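Long-range contact in excinuclease ABC, subunit A. (Deinococcus radiodurans, PDB 2VF7), which binds DNA and zinc and hydrolyses ATP as an ABC-family UvrA protein, and is thought to recognise DNA damage for excision repair: residues Phe15-Gln23 with Val82-Leu91. The protein carries 1 engineered substitution. Sequence-based numbering, arbitrary orientation.
Sequences FVQVRGARQ and VPDVDAIDGL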
# COMPACT_ATOMS: atom_id res chain seq x y z
N PHE A 15 6.55 -5.53 -30.01
CA PHE A 15 5.38 -4.65 -29.97
C PHE A 15 4.42 -4.91 -28.82
O PHE A 15 4.16 -6.07 -28.47
CB PHE A 15 4.60 -4.71 -31.28
CG PHE A 15 5.29 -4.04 -32.42
CD1 PHE A 15 6.05 -4.77 -33.31
CD2 PHE A 15 5.19 -2.65 -32.60
CE1 PHE A 15 6.70 -4.15 -34.36
CE2 PHE A 15 5.84 -2.02 -33.63
CZ PHE A 15 6.59 -2.77 -34.52
N VAL A 16 3.92 -3.82 -28.25
CA VAL A 16 2.77 -3.84 -27.34
C VAL A 16 1.54 -3.82 -28.26
O VAL A 16 1.50 -3.08 -29.23
CB VAL A 16 2.76 -2.61 -26.38
CG1 VAL A 16 1.61 -2.67 -25.38
CG2 VAL A 16 4.14 -2.42 -25.67
N GLN A 17 0.56 -4.68 -28.01
CA GLN A 17 -0.61 -4.76 -28.87
C GLN A 17 -1.86 -4.44 -28.06
O GLN A 17 -2.12 -5.06 -27.03
CB GLN A 17 -0.71 -6.13 -29.55
CG GLN A 17 -1.89 -6.25 -30.55
CD GLN A 17 -1.79 -5.26 -31.73
OE1 GLN A 17 -0.82 -5.29 -32.50
NE2 GLN A 17 -2.81 -4.40 -31.89
N VAL A 18 -2.62 -3.47 -28.55
CA VAL A 18 -3.80 -2.94 -27.87
C VAL A 18 -5.02 -3.17 -28.74
O VAL A 18 -5.03 -2.85 -29.94
CB VAL A 18 -3.64 -1.44 -27.59
CG1 VAL A 18 -4.97 -0.78 -27.17
CG2 VAL A 18 -2.53 -1.19 -26.56
N ARG A 19 -6.06 -3.73 -28.12
CA ARG A 19 -7.29 -4.04 -28.81
C ARG A 19 -8.53 -3.63 -28.02
O ARG A 19 -8.62 -3.89 -26.81
CB ARG A 19 -7.34 -5.54 -29.06
CG ARG A 19 -8.52 -5.99 -29.88
CD ARG A 19 -8.36 -7.45 -30.26
NE ARG A 19 -8.49 -8.38 -29.14
CZ ARG A 19 -9.66 -8.71 -28.58
NH1 ARG A 19 -10.79 -8.15 -29.01
NH2 ARG A 19 -9.69 -9.58 -27.58
N GLY A 20 -9.48 -2.98 -28.69
CA GLY A 20 -10.77 -2.65 -28.09
C GLY A 20 -10.74 -1.57 -27.02
O GLY A 20 -11.49 -1.61 -26.07
N ALA A 21 -9.85 -0.60 -27.19
CA ALA A 21 -9.72 0.50 -26.23
C ALA A 21 -10.82 1.53 -26.45
O ALA A 21 -10.87 2.17 -27.50
CB ALA A 21 -8.32 1.14 -26.34
N ARG A 22 -11.72 1.67 -25.49
CA ARG A 22 -12.75 2.70 -25.59
C ARG A 22 -12.88 3.62 -24.35
O ARG A 22 -13.96 4.06 -23.99
CB ARG A 22 -14.09 2.10 -26.07
CG ARG A 22 -14.71 1.14 -25.11
CD ARG A 22 -15.52 0.02 -25.75
NE ARG A 22 -15.40 -1.12 -24.85
CZ ARG A 22 -14.79 -2.26 -25.14
NH1 ARG A 22 -14.32 -2.47 -26.35
NH2 ARG A 22 -14.70 -3.20 -24.21
N GLN A 23 -11.73 3.96 -23.75
CA GLN A 23 -11.67 4.85 -22.60
C GLN A 23 -12.02 6.25 -23.02
O GLN A 23 -11.47 6.76 -23.97
CB GLN A 23 -10.26 4.83 -22.00
CG GLN A 23 -10.12 5.56 -20.67
CD GLN A 23 -10.75 4.78 -19.56
OE1 GLN A 23 -11.02 3.59 -19.70
NE2 GLN A 23 -11.00 5.44 -18.44
N VAL A 82 -11.62 0.40 -13.60
CA VAL A 82 -10.71 -0.29 -14.52
C VAL A 82 -10.69 0.44 -15.88
O VAL A 82 -11.68 1.08 -16.24
CB VAL A 82 -11.18 -1.75 -14.76
CG1 VAL A 82 -9.99 -2.65 -14.88
CG2 VAL A 82 -12.05 -2.23 -13.63
N PRO A 83 -9.55 0.38 -16.62
CA PRO A 83 -9.64 0.91 -17.99
C PRO A 83 -10.61 0.09 -18.84
O PRO A 83 -10.75 -1.12 -18.65
CB PRO A 83 -8.21 0.78 -18.51
CG PRO A 83 -7.36 0.66 -17.28
CD PRO A 83 -8.19 -0.09 -16.31
N ASP A 84 -11.30 0.76 -19.76
CA ASP A 84 -12.21 0.09 -20.67
C ASP A 84 -11.41 -0.38 -21.87
O ASP A 84 -11.09 0.40 -22.76
CB ASP A 84 -13.34 1.03 -21.09
CG ASP A 84 -14.58 0.29 -21.57
OD1 ASP A 84 -14.46 -0.86 -22.05
OD2 ASP A 84 -15.69 0.86 -21.49
N VAL A 85 -11.07 -1.66 -21.88
CA VAL A 85 -10.21 -2.23 -22.93
C VAL A 85 -10.34 -3.77 -23.01
O VAL A 85 -10.35 -4.45 -21.99
CB VAL A 85 -8.72 -1.75 -22.75
CG1 VAL A 85 -8.12 -2.26 -21.44
CG2 VAL A 85 -7.87 -2.09 -23.97
N ASP A 86 -10.47 -4.30 -24.23
CA ASP A 86 -10.62 -5.75 -24.44
C ASP A 86 -9.36 -6.55 -24.09
O ASP A 86 -9.45 -7.52 -23.35
CB ASP A 86 -11.06 -6.06 -25.88
CG ASP A 86 -12.50 -5.73 -26.14
OD1 ASP A 86 -13.27 -5.73 -25.15
OD2 ASP A 86 -12.88 -5.47 -27.31
N ALA A 87 -8.21 -6.15 -24.64
CA ALA A 87 -6.94 -6.86 -24.42
C ALA A 87 -5.72 -5.96 -24.67
O ALA A 87 -5.73 -5.13 -25.59
CB ALA A 87 -6.86 -8.07 -25.32
N ILE A 88 -4.69 -6.11 -23.83
CA ILE A 88 -3.35 -5.55 -24.09
C ILE A 88 -2.31 -6.64 -23.84
O ILE A 88 -2.27 -7.22 -22.76
CB ILE A 88 -3.00 -4.32 -23.20
CG1 ILE A 88 -4.07 -3.23 -23.27
CG2 ILE A 88 -1.66 -3.74 -23.64
CD1 ILE A 88 -3.90 -2.08 -22.25
N ASP A 89 -1.49 -6.90 -24.85
CA ASP A 89 -0.46 -7.92 -24.80
C ASP A 89 0.93 -7.31 -24.98
O ASP A 89 1.10 -6.38 -25.75
CB ASP A 89 -0.69 -8.94 -25.93
CG ASP A 89 -2.06 -9.62 -25.85
OD1 ASP A 89 -2.54 -9.95 -24.72
OD2 ASP A 89 -2.67 -9.84 -26.92
N GLY A 90 1.92 -7.83 -24.26
CA GLY A 90 3.31 -7.38 -24.41
C GLY A 90 3.68 -6.13 -23.64
O GLY A 90 4.59 -5.42 -24.02
N LEU A 91 2.98 -5.88 -22.53
CA LEU A 91 3.10 -4.64 -21.77
C LEU A 91 3.89 -4.84 -20.47
O LEU A 91 3.39 -5.51 -19.56
CB LEU A 91 1.70 -4.12 -21.41
CG LEU A 91 1.30 -2.65 -21.53
CD1 LEU A 91 0.32 -2.36 -20.40
CD2 LEU A 91 2.46 -1.63 -21.51
O HOH W 1 -4.00 -7.67 -27.69
O HOH W 2 -9.14 2.23 -23.24
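The carbonyl oxygen of Asp84 is gripped twice, by the amide of Arg22 (N to O 3.1 Å) and by a water that hands on to the amide of Gln23. It lies past the end of an antiparallel beta ladder in which strand 87-89 flanks strand 15-21, the middle strand of a three-stranded sheet completed by strand 29-34. Gln17 and Asp89 form a hydrogen-bonded pair, Gln17 N meeting Asp89 O at 2.9 Å, and Arg19 with Ala87 forms the next. Asp86 and Ala87 both face Arg19 in a classic beta bulge, where the second amide bond, from Asp86, is weak.

Past the bulge the charges gather. Arg22 NE lies 3.0 Å from Asp84 OD1, with the guanidinium and carboxylate planes perpendicular, while NH2 meets Asp86 OD1 at 3.1 Å. That oxygen lies in the guanidinium plane, yet the nitrogen approaches from above the carboxylate plane. With CG between its own backbone N and carbonyl carbon (chi1 65°) and a bend at chi2, the Arg22 chain crosses Asp84 obliquely, CG 3.6 Å from Asp84 CG, and NH1 pairs with Asp28. Replacing Arg22 by an alanine would probably leave the Asp84 carboxylate without this cation, Asp86 with little more than its long link to Arg19, and Asp28 without its salt bridge. Arg19 lays one guanidinium face over Asp86 CB; its link to OD2 is long and purely electrostatic.

On the other face of the sheet Ile88 CG2 packs against Val16 CG1, at 3.9 Å, and against Val18 CG2, whereas Leu91 reaches from Val16 to Ala61 of helix 49-69, the helix that follows the P-loop. Near the ADP-binding His24, a bend at chi2 carries the Gln23 amide toward Asp84, whose N points almost straight at Gln23 OE1, 2.8 Å away.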